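PDB 3SGH: SusD homolog from Bacteroides thetaiotaomicron, which probably binds glycans at the cell surface as a SusD-like outer-membrane lipoprotein with an alpha-alpha superhelical fold. Local coordinates for residues M42-S45 against Q49-A52; Q413-C418 against P422-A427. All blocks are in the same frame, centred on the assembly; numbering follows the deposited sequence. Where two conformers were deposited one is given.

Contact 1: residues M42-S45 against Q49-A52; sequences MWAS and QVTA
Ser45, in the 3-10 segment that starts at Trp43, reaches across to Val50 and Ala52 on the short strand 50-52, a compact case of a 3-10 turn fastened to the strand that follows it. The turn is drawn together by its own backbone bond from Ser45 N to Met42 O, 3.1 Å long. From there the serine hydroxyl does most of the work. With OG anti to its carbonyl carbon (chi1 -62°), it donates to Val50 O at 2.9 Å, arriving well above the carbonyl plane rather than within it. The same carbonyl oxygen also accepts from Asn252 ND2. In return OG takes a weak bond from Ala52 N, 3.4 Å long and bent to 142° at the hydrogen. Water 2 supports this pair: it accepts from Ala52 N at 3.0 Å and donates to Ser45 OG. Ser45 was modelled in two conformers, so this grip describes one of them. Beside the polar link, Ala44 CB rests against Val50 CG2 at 4.2 Å. At the other end, water 1 donates to Ala44 O at 2.6 Å and accepts from Gln49 N, joining the two backbones. Thr51 faces away and gives its hydroxyl to Val285 O, while the strand pairs antiparallel with 249-251. The whole is a short 3-10 turn running into one strand of a two-stranded antiparallel sheet, set among the helices of this SusD-like fold.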
loop_
_atom_site.group_PDB
_atom_site.type_symbol
_atom_site.label_atom_id
_atom_site.label_comp_id
_atom_site.label_asym_id
_atom_site.label_seq_id
_atom_site.Cartn_x
_atom_site.Cartn_y
_atom_site.Cartn_z
HETATM N N MSE A 42 -2.475 -9.601 5.686
HETATM C CA MSE A 42 -1.943 -9.866 7.026
HETATM C C MSE A 42 -1.733 -8.531 7.747
HETATM O O MSE A 42 -2.690 -7.944 8.273
HETATM C CB MSE A 42 -0.638 -10.713 6.965
HETATM C CG MSE A 42 -0.847 -12.161 6.483
HETATM SE SE MSE A 42 -1.976 -13.293 7.602
HETATM C CE MSE A 42 -0.660 -13.945 8.895
ATOM N N TRP A 43 -0.491 -8.040 7.750
ATOM C CA TRP A 43 -0.247 -6.707 8.282
ATOM C C TRP A 43 -1.036 -5.653 7.526
ATOM O O TRP A 43 -1.243 -4.549 8.032
ATOM C CB TRP A 43 1.260 -6.325 8.326
ATOM C CG TRP A 43 1.929 -6.456 6.985
ATOM C CD1 TRP A 43 2.662 -7.511 6.553
ATOM C CD2 TRP A 43 1.873 -5.534 5.890
ATOM N NE1 TRP A 43 3.054 -7.320 5.264
ATOM C CE2 TRP A 43 2.589 -6.117 4.824
ATOM C CE3 TRP A 43 1.270 -4.283 5.692
ATOM C CZ2 TRP A 43 2.706 -5.501 3.558
ATOM C CZ3 TRP A 43 1.397 -3.667 4.420
ATOM C CH2 TRP A 43 2.125 -4.272 3.396
ATOM N N ALA A 44 -1.474 -5.964 6.308
ATOM C CA ALA A 44 -2.291 -5.029 5.520
ATOM C C ALA A 44 -3.529 -4.532 6.252
ATOM O O ALA A 44 -4.084 -3.486 5.893
ATOM C CB ALA A 44 -2.700 -5.683 4.180
ATOM N N SER A 45 -4.019 -5.308 7.231
ATOM C CA SER A 45 -5.163 -4.872 8.003
ATOM C C SER A 45 -4.899 -3.542 8.733
ATOM O O SER A 45 -5.846 -2.829 9.079
ATOM C CB SER A 45 -5.628 -5.964 8.975
ATOM O OG SER A 45 -6.038 -7.121 8.252
ATOM N N GLN A 49 -8.650 -1.625 5.298
ATOM C CA GLN A 49 -9.499 -2.036 4.155
ATOM C C GLN A 49 -9.881 -3.519 4.134
ATOM O O GLN A 49 -11.015 -3.885 3.811
ATOM C CB GLN A 49 -8.818 -1.702 2.825
ATOM C CG GLN A 49 -8.262 -0.324 2.687
ATOM C CD GLN A 49 -7.877 -0.007 1.258
ATOM O OE1 GLN A 49 -7.306 -0.827 0.585
ATOM N NE2 GLN A 49 -8.210 1.205 0.787
ATOM N N VAL A 50 -8.937 -4.367 4.530
ATOM C CA VAL A 50 -9.159 -5.813 4.711
ATOM C C VAL A 50 -8.934 -6.261 6.149
ATOM O O VAL A 50 -8.191 -5.613 6.917
ATOM C CB VAL A 50 -8.239 -6.630 3.772
ATOM C CG1 VAL A 50 -8.263 -5.990 2.350
ATOM C CG2 VAL A 50 -6.794 -6.636 4.304
ATOM N N THR A 51 -9.631 -7.308 6.540
ATOM C CA THR A 51 -9.448 -7.931 7.860
ATOM C C THR A 51 -9.118 -9.413 7.654
ATOM O O THR A 51 -9.811 -10.092 6.940
ATOM C CB THR A 51 -10.692 -7.770 8.738
ATOM O OG1 THR A 51 -10.828 -6.390 9.085
ATOM C CG2 THR A 51 -10.587 -8.605 10.028
ATOM N N ALA A 52 -8.038 -9.887 8.270
ATOM C CA ALA A 52 -7.733 -11.319 8.324
ATOM C C ALA A 52 -8.633 -12.011 9.370
ATOM O O ALA A 52 -8.607 -11.663 10.544
ATOM C CB ALA A 52 -6.236 -11.521 8.636
HETATM O O HOH W 1 -6.355 -2.987 4.625
HETATM O O HOH W 2 -7.024 -8.533 10.786
#

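Contact 2: residues Q413-C418 against P422-A427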
loop_
_atom_site.group_PDB
_atom_site.type_symbol
_atom_site.label_atom_id
_atom_site.label_comp_id
_atom_site.label_asym_id
_atom_site.label_seq_id
_atom_site.Cartn_x
_atom_site.Cartn_y
_atom_site.Cartn_z
ATOM N N GLN A 413 -10.255 10.564 1.186
ATOM C CA GLN A 413 -10.702 10.180 -0.167
ATOM C C GLN A 413 -9.590 9.422 -0.917
ATOM O O GLN A 413 -9.860 8.501 -1.667
ATOM C CB GLN A 413 -11.212 11.373 -0.965
ATOM C CG GLN A 413 -12.516 11.899 -0.437
ATOM C CD GLN A 413 -13.671 10.905 -0.643
ATOM O OE1 GLN A 413 -13.673 10.176 -1.593
ATOM N NE2 GLN A 413 -14.617 10.873 0.279
ATOM N N LYS A 414 -8.339 9.791 -0.685
ATOM C CA LYS A 414 -7.250 9.035 -1.311
ATOM C C LYS A 414 -7.287 7.573 -0.866
ATOM O O LYS A 414 -7.079 6.632 -1.669
ATOM C CB LYS A 414 -5.906 9.644 -0.966
ATOM C CG LYS A 414 -4.705 8.871 -1.498
ATOM C CD LYS A 414 -3.416 9.489 -0.899
ATOM C CE LYS A 414 -2.162 8.754 -1.225
ATOM N NZ LYS A 414 -1.010 9.271 -0.443
ATOM N N TRP A 415 -7.504 7.389 0.441
ATOM C CA TRP A 415 -7.528 6.067 1.053
ATOM C C TRP A 415 -8.694 5.233 0.531
ATOM O O TRP A 415 -8.513 4.058 0.191
ATOM C CB TRP A 415 -7.563 6.236 2.557
ATOM C CG TRP A 415 -7.904 5.008 3.318
ATOM C CD1 TRP A 415 -7.157 3.869 3.432
ATOM C CD2 TRP A 415 -9.043 4.842 4.149
ATOM N NE1 TRP A 415 -7.778 3.003 4.307
ATOM C CE2 TRP A 415 -8.958 3.573 4.729
ATOM C CE3 TRP A 415 -10.149 5.642 4.445
ATOM C CZ2 TRP A 415 -9.932 3.097 5.586
ATOM C CZ3 TRP A 415 -11.078 5.173 5.333
ATOM C CH2 TRP A 415 -10.973 3.928 5.881
ATOM N N ILE A 416 -9.849 5.873 0.332
ATOM C CA ILE A 416 -10.999 5.176 -0.220
ATOM C C ILE A 416 -10.728 4.799 -1.670
ATOM O O ILE A 416 -11.005 3.684 -2.088
ATOM C CB ILE A 416 -12.281 6.037 -0.153
ATOM C CG1 ILE A 416 -12.669 6.185 1.293
ATOM C CG2 ILE A 416 -13.450 5.374 -0.926
ATOM C CD1 ILE A 416 -13.807 7.278 1.527
ATOM N N ALA A 417 -10.085 5.703 -2.408
ATOM C CA ALA A 417 -9.804 5.502 -3.832
ATOM C C ALA A 417 -8.775 4.375 -4.093
ATOM O O ALA A 417 -8.941 3.588 -5.044
ATOM C CB ALA A 417 -9.322 6.787 -4.495
ATOM N N CYS A 418 -7.701 4.333 -3.290
ATOM C CA CYS A 418 -6.617 3.383 -3.522
ATOM C C CYS A 418 -7.002 2.096 -2.839
ATOM O O CYS A 418 -6.609 1.852 -1.712
ATOM C CB CYS A 418 -5.310 3.947 -2.990
ATOM S SG CYS A 418 -4.813 5.470 -3.932
ATOM N N PRO A 422 -2.545 -2.557 0.179
ATOM C CA PRO A 422 -2.168 -3.041 1.516
ATOM C C PRO A 422 -1.452 -2.044 2.386
ATOM O O PRO A 422 -1.493 -2.170 3.604
ATOM C CB PRO A 422 -1.233 -4.199 1.228
ATOM C CG PRO A 422 -0.661 -3.941 -0.104
ATOM C CD PRO A 422 -1.795 -3.224 -0.895
HETATM N N MSE A 423 -0.789 -1.072 1.761
HETATM C CA MSE A 423 0.128 -0.174 2.443
HETATM C C MSE A 423 -0.333 1.275 2.547
HETATM O O MSE A 423 0.038 1.942 3.495
HETATM C CB MSE A 423 1.509 -0.234 1.802
HETATM C CG MSE A 423 2.574 0.688 2.403
HETATM SE SE MSE A 423 2.738 0.402 4.283
HETATM C CE MSE A 423 4.133 -0.998 4.228
ATOM N N ASN A 424 -1.111 1.775 1.591
ATOM C CA ASN A 424 -1.406 3.223 1.550
ATOM C C ASN A 424 -1.951 3.763 2.866
ATOM O O ASN A 424 -1.461 4.791 3.409
ATOM C CB ASN A 424 -2.394 3.570 0.442
ATOM C CG ASN A 424 -2.685 5.030 0.407
ATOM O OD1 ASN A 424 -1.781 5.833 0.161
ATOM N ND2 ASN A 424 -3.930 5.416 0.705
ATOM N N GLY A 425 -2.965 3.088 3.381
ATOM C CA GLY A 425 -3.578 3.535 4.632
ATOM C C GLY A 425 -2.607 3.581 5.809
ATOM O O GLY A 425 -2.538 4.572 6.526
ATOM N N TRP A 426 -1.869 2.480 5.998
ATOM C CA TRP A 426 -0.977 2.359 7.145
ATOM C C TRP A 426 0.160 3.369 7.027
ATOM O O TRP A 426 0.582 3.954 8.025
ATOM C CB TRP A 426 -0.442 0.954 7.227
ATOM C CG TRP A 426 0.329 0.704 8.466
ATOM C CD1 TRP A 426 0.175 1.318 9.672
ATOM C CD2 TRP A 426 1.313 -0.302 8.640
ATOM N NE1 TRP A 426 1.031 0.792 10.565
ATOM C CE2 TRP A 426 1.759 -0.205 9.963
ATOM C CE3 TRP A 426 1.891 -1.248 7.795
ATOM C CZ2 TRP A 426 2.772 -1.017 10.478
ATOM C CZ3 TRP A 426 2.870 -2.086 8.306
ATOM C CH2 TRP A 426 3.287 -1.964 9.659
ATOM N N ALA A 427 0.657 3.546 5.809
ATOM C CA ALA A 427 1.744 4.484 5.578
ATOM C C ALA A 427 1.305 5.929 5.830
ATOM O O ALA A 427 1.968 6.663 6.590
ATOM C CB ALA A 427 2.319 4.343 4.182
HETATM O O HOH W 3 0.638 7.331 -1.576
HETATM O O HOH W 4 -5.870 3.181 0.426
#
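Asn424, on the first turn of helix 424-432, presses its amide between Lys414 and Trp415 near the end of helix 403-417, and this is the tight part of the contact. Its ND2 lies 3.7 Å from Trp415 CA, at the edge of the indole and near the ring plane. The OD1 branch meets Lys414 CE at 3.3 Å, where the two side chains cross obliquely. Alongside, Gly425 CA approaches Trp415 CD1 to 3.8 Å; a beta carbon there would be only 3.1 Å from that atom. A short connection joins these two consecutive helices of an alpha-alpha superhelical protein, and in it Asp421 OD1 accepts from Met423 N and Asn424 N. The looser side is bridged by water. Water 4 accepts from Asn424 ND2 at 3.0 Å and donates to the carbonyl oxygens of Trp415 and Cys418. In Lys414, CG lies opposite the backbone N (chi1 176°) and the rest of the chain is extended, which carries NZ past the amide to a salt bridge with Asp428. Lys414 NZ also donates to water 3 at 2.8 Å. With an alanine in place of Lys414, Asp428 would probably lose its charged mate and the amide oxygen of Asn424 its flanking methylenes. Trp415 NE1, for its part, donates to Ser47 O.

Overall arrangement
Contact 1 closes before contact 2 opens, with more than 350 residues between them, yet their centres lie about 12 Å apart in the buried interior of a single chain. Gln49 makes the polar join: its NE2 probably donates to Cys418 O at 3.0 Å, while its OE1 accepts from Asp421 N in the connection between helices 403-417 and 424-432. Ala44 CB packs on Pro422 CB at 3.6 Å, adding an apolar seam. Helix 100-120 meets both, through Trp43 and through Met423 and Trp426. A loop-and-strand element from early in the sequence is thus fitted against a late helix pair, illustrating how sequence-distant parts complete one SusD-like fold.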